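PDB 1X46: hemoglobin component VII from Tokunagayusurika akamusi, which binds heme and probably carries oxygen, as expected of a globin from a midge larva. Local coordinates for residues Y31-S36 with E110-A115; A20-K25 with A118-H123; T3-E8 with A138-Y143. All blocks are in the same frame, centred on the assembly; numbering follows the deposited sequence.

Interaction 1 of 3, residues Y31-S36 with E110-A115. With HEM (protoporphyrin IX containing Fe), chain B.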
loop_
_atom_site.group_PDB
_atom_site.type_symbol
_atom_site.label_atom_id
_atom_site.label_comp_id
_atom_site.label_asym_id
_atom_site.label_seq_id
_atom_site.Cartn_x
_atom_site.Cartn_y
_atom_site.Cartn_z
ATOM N N TYR A 31 -6.081 10.190 -1.960
ATOM C CA TYR A 31 -6.623 10.946 -3.081
ATOM C C TYR A 31 -6.017 10.466 -4.409
ATOM O O TYR A 31 -6.777 10.265 -5.370
ATOM C CB TYR A 31 -6.361 12.438 -2.864
ATOM C CG TYR A 31 -6.761 13.281 -4.042
ATOM C CD1 TYR A 31 -8.034 13.822 -4.127
ATOM C CD2 TYR A 31 -5.848 13.541 -5.067
ATOM C CE1 TYR A 31 -8.404 14.610 -5.211
ATOM C CE2 TYR A 31 -6.226 14.324 -6.166
ATOM C CZ TYR A 31 -7.505 14.846 -6.203
ATOM O OH TYR A 31 -7.913 15.636 -7.256
ATOM N N ASN A 32 -4.701 10.236 -4.438
ATOM C CA ASN A 32 -4.069 9.784 -5.675
ATOM C C ASN A 32 -4.602 8.431 -6.124
ATOM O O ASN A 32 -4.847 8.189 -7.306
ATOM C CB ASN A 32 -2.570 9.741 -5.505
ATOM C CG ASN A 32 -1.869 9.339 -6.764
ATOM O OD1 ASN A 32 -1.913 10.064 -7.766
ATOM N ND2 ASN A 32 -1.204 8.204 -6.725
ATOM N N PHE A 33 -4.815 7.543 -5.173
ATOM C CA PHE A 33 -5.362 6.228 -5.472
ATOM C C PHE A 33 -6.744 6.345 -6.070
ATOM O O PHE A 33 -6.983 5.774 -7.143
ATOM C CB PHE A 33 -5.341 5.361 -4.185
ATOM C CG PHE A 33 -6.000 4.006 -4.350
ATOM C CD1 PHE A 33 -5.693 3.192 -5.433
ATOM C CD2 PHE A 33 -6.955 3.557 -3.416
ATOM C CE1 PHE A 33 -6.307 1.935 -5.587
ATOM C CE2 PHE A 33 -7.581 2.313 -3.565
ATOM C CZ PHE A 33 -7.237 1.488 -4.649
ATOM N N PHE A 34 -7.661 7.089 -5.433
ATOM C CA PHE A 34 -9.010 7.188 -5.949
ATOM C C PHE A 34 -9.064 7.980 -7.261
ATOM O O PHE A 34 -9.910 7.675 -8.105
ATOM C CB PHE A 34 -9.909 7.862 -4.895
ATOM C CG PHE A 34 -10.264 6.968 -3.710
ATOM C CD1 PHE A 34 -10.086 5.581 -3.750
ATOM C CD2 PHE A 34 -10.817 7.541 -2.583
ATOM C CE1 PHE A 34 -10.434 4.797 -2.658
ATOM C CE2 PHE A 34 -11.189 6.780 -1.487
ATOM C CZ PHE A 34 -11.000 5.414 -1.504
ATOM N N LYS A 35 -8.211 8.994 -7.420
ATOM C CA LYS A 35 -8.152 9.754 -8.686
ATOM C C LYS A 35 -7.739 8.811 -9.824
ATOM O O LYS A 35 -8.341 8.862 -10.910
ATOM C CB LYS A 35 -7.216 10.967 -8.567
ATOM C CG LYS A 35 -7.265 11.917 -9.757
ATOM C CD LYS A 35 -8.470 12.863 -9.679
ATOM C CE LYS A 35 -8.383 13.933 -10.763
ATOM N NZ LYS A 35 -9.270 13.650 -11.934
ATOM N N SER A 36 -6.764 7.943 -9.564
ATOM C CA SER A 36 -6.261 7.035 -10.572
ATOM C C SER A 36 -7.212 5.865 -10.813
ATOM O O SER A 36 -7.265 5.302 -11.927
ATOM C CB SER A 36 -4.929 6.474 -10.151
ATOM O OG SER A 36 -3.968 7.511 -10.100
ATOM N N GLU A 110 -2.872 -4.593 -7.243
ATOM C CA GLU A 110 -1.890 -4.118 -8.201
ATOM C C GLU A 110 -2.153 -2.664 -8.627
ATOM O O GLU A 110 -1.206 -1.916 -8.844
ATOM C CB GLU A 110 -1.870 -5.013 -9.448
ATOM C CG GLU A 110 -1.373 -6.431 -9.204
ATOM C CD GLU A 110 -1.276 -7.243 -10.492
ATOM O OE1 GLU A 110 -1.794 -6.807 -11.548
ATOM O OE2 GLU A 110 -0.632 -8.307 -10.451
ATOM N N GLU A 111 -3.436 -2.289 -8.716
ATOM C CA GLU A 111 -3.813 -0.910 -9.054
ATOM C C GLU A 111 -3.335 0.041 -7.948
ATOM O O GLU A 111 -2.818 1.125 -8.234
ATOM C CB GLU A 111 -5.323 -0.827 -9.251
ATOM C CG GLU A 111 -5.782 -1.526 -10.520
ATOM C CD GLU A 111 -7.284 -1.684 -10.601
ATOM O OE1 GLU A 111 -7.989 -1.589 -9.546
ATOM O OE2 GLU A 111 -7.789 -1.880 -11.745
ATOM N N PHE A 112 -3.486 -0.398 -6.696
ATOM C CA PHE A 112 -3.008 0.409 -5.562
ATOM C C PHE A 112 -1.490 0.573 -5.662
ATOM O O PHE A 112 -0.944 1.665 -5.478
ATOM C CB PHE A 112 -3.403 -0.252 -4.223
ATOM C CG PHE A 112 -2.991 0.565 -3.029
ATOM C CD1 PHE A 112 -3.884 1.464 -2.472
ATOM C CD2 PHE A 112 -1.691 0.477 -2.508
ATOM C CE1 PHE A 112 -3.504 2.256 -1.388
ATOM C CE2 PHE A 112 -1.302 1.263 -1.416
ATOM C CZ PHE A 112 -2.236 2.166 -0.880
ATOM N N GLU A 113 -0.787 -0.512 -5.986
ATOM C CA GLU A 113 0.655 -0.443 -6.224
ATOM C C GLU A 113 1.005 0.554 -7.345
ATOM O O GLU A 113 1.908 1.359 -7.201
ATOM C CB GLU A 113 1.199 -1.841 -6.532
ATOM C CG GLU A 113 2.637 -1.855 -7.041
ATOM C CD GLU A 113 3.127 -3.231 -7.516
ATOM O OE1 GLU A 113 2.332 -4.149 -7.691
ATOM O OE2 GLU A 113 4.351 -3.338 -7.792
ATOM N N THR A 114 0.307 0.451 -8.475
ATOM C CA THR A 114 0.553 1.343 -9.599
ATOM C C THR A 114 0.413 2.813 -9.224
ATOM O O THR A 114 1.309 3.636 -9.526
ATOM C CB THR A 114 -0.386 0.970 -10.748
ATOM O OG1 THR A 114 -0.021 -0.350 -11.223
ATOM C CG2 THR A 114 -0.185 1.918 -11.942
ATOM N N ALA A 115 -0.667 3.116 -8.496
ATOM C CA ALA A 115 -0.854 4.485 -8.051
ATOM C C ALA A 115 0.225 4.933 -7.062
ATOM O O ALA A 115 0.697 6.051 -7.174
ATOM C CB ALA A 115 -2.241 4.690 -7.449
HETATM C CHA HEM B . -10.925 -1.078 4.558
HETATM C CHB HEM B . -6.084 -1.340 4.657
HETATM C CHC HEM B . -6.033 -1.799 -0.164
HETATM C CHD HEM B . -10.854 -1.523 -0.293
HETATM C C1A HEM B . -9.626 -1.044 4.981
HETATM C C2A HEM B . -9.211 -0.824 6.350
HETATM C C3A HEM B . -7.883 -0.895 6.355
HETATM C C4A HEM B . -7.404 -1.213 5.039
HETATM C CMA HEM B . -6.977 -0.725 7.594
HETATM C CAA HEM B . -10.156 -0.451 7.536
HETATM C CBA HEM B . -10.959 -1.612 8.158
HETATM C CGA HEM B . -10.028 -2.594 8.829
HETATM O O1A HEM B . -10.037 -3.784 8.457
HETATM O O2A HEM B . -9.263 -2.189 9.750
HETATM C C1B HEM B . -5.634 -1.434 3.368
HETATM C C2B HEM B . -4.260 -1.484 2.925
HETATM C C3B HEM B . -4.249 -1.611 1.579
HETATM C C4B HEM B . -5.636 -1.668 1.156
HETATM C CMB HEM B . -3.045 -1.376 3.887
HETATM C CAB HEM B . -3.090 -1.702 0.560
HETATM C CBB HEM B . -1.801 -1.803 0.886
HETATM C C1C HEM B . -7.314 -1.761 -0.636
HETATM C C2C HEM B . -7.747 -1.860 -2.027
HETATM C C3C HEM B . -9.073 -1.749 -2.063
HETATM C C4C HEM B . -9.545 -1.624 -0.698
HETATM C CMC HEM B . -6.796 -2.059 -3.233
HETATM C CAC HEM B . -9.990 -1.798 -3.313
HETATM C C1D HEM B . -11.296 -1.434 0.997
HETATM C C2D HEM B . -12.686 -1.347 1.365
HETATM C C3D HEM B . -12.705 -1.219 2.858
HETATM C C4D HEM B . -11.315 -1.197 3.246
HETATM C CMD HEM B . -13.891 -1.384 0.404
HETATM C CAD HEM B . -13.968 -1.091 3.746
HETATM C CBD HEM B . -14.459 0.353 3.783
HETATM C CGD HEM B . -15.764 0.444 4.549
HETATM O O1D HEM B . -16.065 -0.458 5.364
HETATM O O2D HEM B . -16.520 1.418 4.319
HETATM N NA HEM B . -8.509 -1.289 4.215
HETATM N NB HEM B . -6.461 -1.526 2.245
HETATM N NC HEM B . -8.440 -1.632 0.157
HETATM N ND HEM B . -10.489 -1.368 2.141
HETATM FE FE HEM B . -8.474 -1.460 2.191
HETATM O O HOH W 1 -8.389 0.592 1.863
#

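Interaction 2 of 3, residues A20-K25 with A118-H123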
loop_
_atom_site.group_PDB
_atom_site.type_symbol
_atom_site.label_atom_id
_atom_site.label_comp_id
_atom_site.label_asym_id
_atom_site.label_seq_id
_atom_site.Cartn_x
_atom_site.Cartn_y
_atom_site.Cartn_z
ATOM N N ALA A 20 9.375 6.868 4.183
ATOM C CA ALA A 20 9.469 7.948 5.161
ATOM C C ALA A 20 9.257 9.337 4.532
ATOM O O ALA A 20 8.858 10.286 5.223
ATOM C CB ALA A 20 10.823 7.879 5.891
ATOM N N GLN A 21 9.499 9.440 3.221
ATOM C CA GLN A 21 9.318 10.702 2.501
ATOM C C GLN A 21 7.841 11.000 2.194
ATOM O O GLN A 21 7.493 12.146 1.900
ATOM C CB GLN A 21 10.112 10.677 1.190
ATOM C CG GLN A 21 11.622 10.716 1.350
ATOM C CD GLN A 21 12.316 11.136 0.066
ATOM O OE1 GLN A 21 12.113 12.267 -0.413
ATOM N NE2 GLN A 21 13.116 10.237 -0.502
ATOM N N ILE A 22 6.976 9.981 2.237
ATOM C CA ILE A 22 5.566 10.166 1.894
ATOM C C ILE A 22 4.591 9.747 2.979
ATOM O O ILE A 22 3.388 9.980 2.842
ATOM C CB ILE A 22 5.234 9.447 0.552
ATOM C CG1 ILE A 22 5.339 7.918 0.702
ATOM C CG2 ILE A 22 6.157 9.971 -0.571
ATOM C CD1 ILE A 22 4.611 7.192 -0.428
ATOM N N HIS A 23 5.079 9.158 4.071
ATOM C CA HIS A 23 4.119 8.605 5.026
ATOM C C HIS A 23 3.294 9.606 5.820
ATOM O O HIS A 23 2.277 9.230 6.428
ATOM C CB HIS A 23 4.737 7.510 5.897
ATOM C CG HIS A 23 5.799 7.968 6.843
ATOM N ND1 HIS A 23 6.089 9.291 7.087
ATOM C CD2 HIS A 23 6.638 7.251 7.629
ATOM C CE1 HIS A 23 7.064 9.370 7.974
ATOM N NE2 HIS A 23 7.409 8.147 8.330
ATOM N N ASP A 24 3.692 10.880 5.777
ATOM C CA ASP A 24 2.907 11.915 6.379
ATOM C C ASP A 24 2.050 12.626 5.330
ATOM O O ASP A 24 1.477 13.689 5.587
ATOM C CB ASP A 24 3.824 12.881 7.122
ATOM C CG ASP A 24 4.716 13.665 6.195
ATOM O OD1 ASP A 24 5.135 13.140 5.133
ATOM O OD2 ASP A 24 5.053 14.835 6.460
ATOM N N LYS A 25 1.882 11.981 4.174
ATOM C CA LYS A 25 1.032 12.483 3.102
ATOM C C LYS A 25 -0.154 11.536 2.888
ATOM O O LYS A 25 -0.531 11.274 1.752
ATOM C CB LYS A 25 1.825 12.644 1.800
ATOM C CG LYS A 25 2.977 13.675 1.906
ATOM C CD LYS A 25 3.794 13.729 0.618
ATOM C CE LYS A 25 4.863 14.825 0.667
ATOM N NZ LYS A 25 5.907 14.587 1.722
ATOM N N ALA A 118 3.475 5.767 -8.845
ATOM C CA ALA A 118 3.422 7.096 -9.454
ATOM C C ALA A 118 3.588 8.178 -8.399
ATOM O O ALA A 118 4.278 9.156 -8.610
ATOM C CB ALA A 118 2.128 7.287 -10.222
ATOM N N PHE A 119 2.983 7.982 -7.225
ATOM C CA PHE A 119 3.111 8.963 -6.154
ATOM C C PHE A 119 4.547 9.035 -5.630
ATOM O O PHE A 119 5.063 10.116 -5.373
ATOM C CB PHE A 119 2.172 8.564 -5.011
ATOM C CG PHE A 119 1.930 9.680 -4.009
ATOM C CD1 PHE A 119 0.980 10.652 -4.278
ATOM C CD2 PHE A 119 2.657 9.752 -2.829
ATOM C CE1 PHE A 119 0.765 11.714 -3.365
ATOM C CE2 PHE A 119 2.443 10.794 -1.912
ATOM C CZ PHE A 119 1.506 11.769 -2.168
ATOM N N LEU A 120 5.192 7.883 -5.440
ATOM C CA LEU A 120 6.578 7.864 -4.988
ATOM C C LEU A 120 7.491 8.512 -6.036
ATOM O O LEU A 120 8.423 9.262 -5.705
ATOM C CB LEU A 120 7.015 6.416 -4.722
ATOM C CG LEU A 120 6.506 5.768 -3.432
ATOM C CD1 LEU A 120 6.444 4.257 -3.580
ATOM C CD2 LEU A 120 7.429 6.150 -2.276
ATOM N N GLU A 121 7.215 8.244 -7.308
ATOM C CA GLU A 121 7.998 8.861 -8.368
ATOM C C GLU A 121 7.867 10.387 -8.347
ATOM O O GLU A 121 8.859 11.092 -8.550
ATOM C CB GLU A 121 7.623 8.279 -9.737
ATOM C CG GLU A 121 8.567 8.672 -10.865
ATOM C CD GLU A 121 8.015 8.304 -12.220
ATOM O OE1 GLU A 121 6.773 8.239 -12.374
ATOM O OE2 GLU A 121 8.837 8.079 -13.134
ATOM N N SER A 122 6.661 10.869 -8.064
ATOM C CA SER A 122 6.404 12.311 -7.954
ATOM C C SER A 122 7.024 12.945 -6.709
ATOM O O SER A 122 7.475 14.089 -6.774
ATOM C CB SER A 122 4.896 12.590 -7.965
ATOM O OG SER A 122 4.348 12.263 -9.235
ATOM N N HIS A 123 7.015 12.242 -5.572
ATOM C CA HIS A 123 7.317 12.907 -4.295
ATOM C C HIS A 123 8.563 12.470 -3.546
ATOM O O HIS A 123 9.060 13.242 -2.715
ATOM C CB HIS A 123 6.098 12.849 -3.364
ATOM C CG HIS A 123 4.869 13.452 -3.968
ATOM N ND1 HIS A 123 4.672 14.817 -4.057
ATOM C CD2 HIS A 123 3.799 12.878 -4.561
ATOM C CE1 HIS A 123 3.517 15.052 -4.659
ATOM N NE2 HIS A 123 2.967 13.892 -4.971
#

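Interaction 3 of 3, residues T3-E8 with A138-Y143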
loop_
_atom_site.group_PDB
_atom_site.type_symbol
_atom_site.label_atom_id
_atom_site.label_comp_id
_atom_site.label_asym_id
_atom_site.label_seq_id
_atom_site.Cartn_x
_atom_site.Cartn_y
_atom_site.Cartn_z
ATOM N N THR A 3 5.474 -15.917 -5.680
ATOM C CA THR A 3 6.287 -16.710 -4.769
ATOM C C THR A 3 7.157 -15.750 -3.971
ATOM O O THR A 3 7.760 -14.821 -4.527
ATOM C CB THR A 3 7.139 -17.698 -5.613
ATOM O OG1 THR A 3 6.262 -18.592 -6.322
ATOM C CG2 THR A 3 7.984 -18.614 -4.728
ATOM N N TRP A 4 7.219 -15.919 -2.657
ATOM C CA TRP A 4 8.087 -15.095 -1.824
ATOM C C TRP A 4 9.579 -15.258 -2.199
ATOM O O TRP A 4 10.067 -16.377 -2.346
ATOM C CB TRP A 4 7.858 -15.427 -0.355
ATOM C CG TRP A 4 8.566 -14.558 0.649
ATOM C CD1 TRP A 4 9.902 -14.557 0.937
ATOM C CD2 TRP A 4 7.967 -13.599 1.539
ATOM N NE1 TRP A 4 10.170 -13.665 1.947
ATOM C CE2 TRP A 4 9.004 -13.054 2.330
ATOM C CE3 TRP A 4 6.655 -13.149 1.750
ATOM C CZ2 TRP A 4 8.778 -12.064 3.321
ATOM C CZ3 TRP A 4 6.421 -12.143 2.725
ATOM C CH2 TRP A 4 7.480 -11.637 3.520
ATOM N N VAL A 5 10.263 -14.133 -2.396
ATOM C CA VAL A 5 11.693 -14.099 -2.700
ATOM C C VAL A 5 12.245 -13.104 -1.684
ATOM O O VAL A 5 11.933 -11.907 -1.744
ATOM C CB VAL A 5 11.963 -13.646 -4.190
ATOM C CG1 VAL A 5 13.456 -13.385 -4.475
ATOM C CG2 VAL A 5 11.398 -14.645 -5.190
ATOM N N ASP A 6 13.028 -13.573 -0.719
ATOM C CA ASP A 6 13.569 -12.688 0.324
ATOM C C ASP A 6 14.243 -11.445 -0.254
ATOM O O ASP A 6 15.020 -11.529 -1.201
ATOM C CB ASP A 6 14.571 -13.437 1.210
ATOM C CG ASP A 6 13.904 -14.490 2.075
ATOM O OD1 ASP A 6 13.079 -14.117 2.940
ATOM O OD2 ASP A 6 14.151 -15.715 1.968
ATOM N N MET A 7 13.927 -10.294 0.315
ATOM C CA MET A 7 14.461 -9.039 -0.192
ATOM C C MET A 7 15.879 -8.867 0.291
ATOM O O MET A 7 16.230 -9.297 1.382
ATOM C CB MET A 7 13.643 -7.864 0.318
ATOM C CG MET A 7 12.342 -7.663 -0.424
ATOM S SD MET A 7 11.380 -6.314 0.302
ATOM C CE MET A 7 12.308 -4.920 -0.333
ATOM N N GLU A 8 16.676 -8.211 -0.526
ATOM C CA GLU A 8 17.996 -7.763 -0.099
ATOM C C GLU A 8 17.857 -6.626 0.907
ATOM O O GLU A 8 16.897 -5.861 0.866
ATOM C CB GLU A 8 18.826 -7.350 -1.311
ATOM C CG GLU A 8 19.341 -8.544 -2.109
ATOM C CD GLU A 8 19.737 -8.182 -3.533
ATOM O OE1 GLU A 8 20.896 -7.754 -3.740
ATOM O OE2 GLU A 8 18.895 -8.330 -4.452
ATOM N N ALA A 138 9.148 -5.855 -2.701
ATOM C CA ALA A 138 8.308 -5.800 -1.514
ATOM C C ALA A 138 6.858 -6.181 -1.837
ATOM O O ALA A 138 6.242 -7.004 -1.161
ATOM C CB ALA A 138 8.372 -4.415 -0.901
ATOM N N PHE A 139 6.316 -5.585 -2.890
ATOM C CA PHE A 139 4.969 -5.943 -3.319
ATOM C C PHE A 139 4.829 -7.408 -3.729
ATOM O O PHE A 139 3.829 -8.034 -3.406
ATOM C CB PHE A 139 4.460 -5.008 -4.426
ATOM C CG PHE A 139 3.852 -3.733 -3.901
ATOM C CD1 PHE A 139 2.602 -3.761 -3.300
ATOM C CD2 PHE A 139 4.511 -2.525 -4.001
ATOM C CE1 PHE A 139 2.003 -2.572 -2.794
ATOM C CE2 PHE A 139 3.918 -1.353 -3.499
ATOM C CZ PHE A 139 2.680 -1.395 -2.905
ATOM N N ASN A 140 5.817 -7.950 -4.441
ATOM C CA ASN A 140 5.818 -9.365 -4.803
ATOM C C ASN A 140 5.602 -10.220 -3.552
ATOM O O ASN A 140 4.756 -11.125 -3.544
ATOM C CB ASN A 140 7.157 -9.748 -5.443
ATOM C CG ASN A 140 7.298 -11.294 -5.671
ATOM O OD1 ASN A 140 7.891 -12.044 -4.849
ATOM N ND2 ASN A 140 6.743 -11.752 -6.760
ATOM N N ASN A 141 6.372 -9.901 -2.513
ATOM C CA ASN A 141 6.307 -10.672 -1.276
ATOM C C ASN A 141 4.973 -10.473 -0.555
ATOM O O ASN A 141 4.366 -11.435 -0.095
ATOM C CB ASN A 141 7.497 -10.354 -0.391
ATOM C CG ASN A 141 8.777 -10.975 -0.913
ATOM O OD1 ASN A 141 8.750 -11.728 -1.887
ATOM N ND2 ASN A 141 9.916 -10.664 -0.253
ATOM N N MET A 142 4.493 -9.230 -0.503
ATOM C CA MET A 142 3.149 -8.990 0.037
ATOM C C MET A 142 2.106 -9.860 -0.691
ATOM O O MET A 142 1.270 -10.535 -0.060
ATOM C CB MET A 142 2.775 -7.500 -0.095
ATOM C CG MET A 142 1.312 -7.203 0.172
ATOM S SD MET A 142 0.949 -5.466 -0.372
ATOM C CE MET A 142 -0.815 -5.567 -0.644
ATOM N N TYR A 143 2.125 -9.821 -2.023
ATOM C CA TYR A 143 1.173 -10.571 -2.834
ATOM C C TYR A 143 1.252 -12.082 -2.629
ATOM O O TYR A 143 0.249 -12.769 -2.693
ATOM C CB TYR A 143 1.372 -10.267 -4.336
ATOM C CG TYR A 143 1.149 -8.812 -4.711
ATOM C CD1 TYR A 143 0.409 -7.945 -3.901
ATOM C CD2 TYR A 143 1.713 -8.298 -5.886
ATOM C CE1 TYR A 143 0.225 -6.636 -4.267
ATOM C CE2 TYR A 143 1.521 -6.981 -6.258
ATOM C CZ TYR A 143 0.785 -6.160 -5.432
ATOM O OH TYR A 143 0.574 -4.822 -5.759
#

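Interaction 1 of 3, residues Y31-S36 with E110-A115
Phe33 and Phe112 meet edge-to-face: CD1 of Phe112 stands 3.6 Å above the Phe33 ring plane, over its centre, with the planes at 66°. The two side chains cross at about a right angle where helix 26-36 passes helix 106-123, the short segments' axes 9.2 Å apart. This is the tight, buried part of the contact. Ala115 CB completes it, lying near the plane of the Phe33 ring at its edge, 4.3 Å from CD1, and packing on Phe33 CA.

The heme continues the packing. Vinyl carbon CAB lies 3.9 Å above the Phe112 ring, over its centre, and methyl CMC is 3.8 Å from Phe33 CZ; both rings are on the face of the heme that carries the iron-bound water.

Toward solvent the contact thins. Exposed Ser36 offers CB to Ala115 CB at 4.2 Å, and partly exposed Asn32 brings ND2 to 2.9 Å from Ala115 O, its one close polar approach across the helices. At the buried end the two phenyl rings present an apolar wall to the heme's vinyl and methyl groups, consistent with a fit set by shape more than by charge.

Interaction 2 of 3, residues A20-K25 with A118-H123
Ile22 overlaps Leu120 through its tip: CD1 comes to 3.5 Å from Leu120 CD2, and the two side chains cross at about a right angle. The first torsion (chi1 67°) puts CG1 in the crowded position between the backbone N and the carbonyl carbon, and the anti second torsion (chi2 162°) then carries CD1 to Leu120, while the CG2 branch touches His123 CB at 4.0 Å. Between these two contacts, the edge of the Phe119 ring arrives. CE2 of Phe119 is 4.0 Å from Ile22 CB, which lies in the ring plane, so the isoleucine meets the rim. Over one face lies the imidazole of His123, whose CD2 is 3.3 Å above the Phe119 plane, over its centre.

Lys25 adds aliphatic atoms: CB lies at the edge of the Phe119 ring, near its plane, and CB and CD are each 4.1 Å from Phe119 CZ. A bend at chi4 then sets NZ where it donates to Gln21 O over 2.9 Å, with a C=O...N angle of 161°; Asp24 OD1 gives it a second, long ionic partner. The lysine thus spans the type I turn from Ile22 to Lys25, which is closed by the bond from Lys25 N to Ile22 O. Gln21, partly exposed, accepts from Ser125 N through OE1, just beyond helix 106-123.

Lys25 is also the N-cap residue of helix 26-36. A short turn between helices 9-20 and 26-36, packed through one buried isoleucine on the C-terminal end of helix 106-123, is the AB corner of the globin fold seated on its G helix.

Interaction 3 of 3, residues T3-E8 with A138-Y143
The non-helical N-terminal arm that precedes the first helix of this globin runs over helix 129-146, the H helix of the fold, and Val5 pairs there with the side chain of Asn141. The primary amide serves both backbone groups of one residue. Val5 N donates to Asn141 OD1 over 2.9 Å, nearly straight at 169°, and Asn141 ND2 returns a bond to Val5 O over 2.8 Å, leaving in its own amide plane but reaching the oxygen from above the carbonyl plane. Two bonds of opposite sense fix the rotation of the amide and give both polar atoms of a buried side chain a partner.

Trp4 lies flat against the same group: the indole and amide planes are 6° apart, with Asn141 CG 3.7 Å above the ring system. Asn141 CB sits over the six-membered ring in a CH-pi contact, 15° off its normal. The indole is held in turn by NE1, which donates to Asp6 OD1 over 3.1 Å, and Lys89 adds a cation-pi contact.

Farther along the arm the chemistry turns apolar. Met7, which also touches Ile12 and Val15 of helix 9-20, lays SD against Ala138, 3.6 Å from CA and 3.8 Å from CB, and its bend at chi3 turns CE toward Ala138 CB.

Interactions 1 and 2 share helix 106-123 and touch each other, Asn32 packing on Phe119. Measured from contact centre to chain centre, interaction 1 lies about 9 Å out, partly buried and shaped by aromatic rings packed beside the heme; interaction 2, about 12 Å out and also partly buried, swaps ring stacking across the segments for aliphatic groups at a ring's edge. Interaction 3, about 14 Å out, is a surface contact and the one with clear hydrogen bonds between its segments. Its helix follows 106-123 in the chain, and a probable hydrogen bond between Tyr143 and Glu113 joins it to interaction 1. Along the sequence, interaction 1 nests within interaction 2, and both nest within interaction 3.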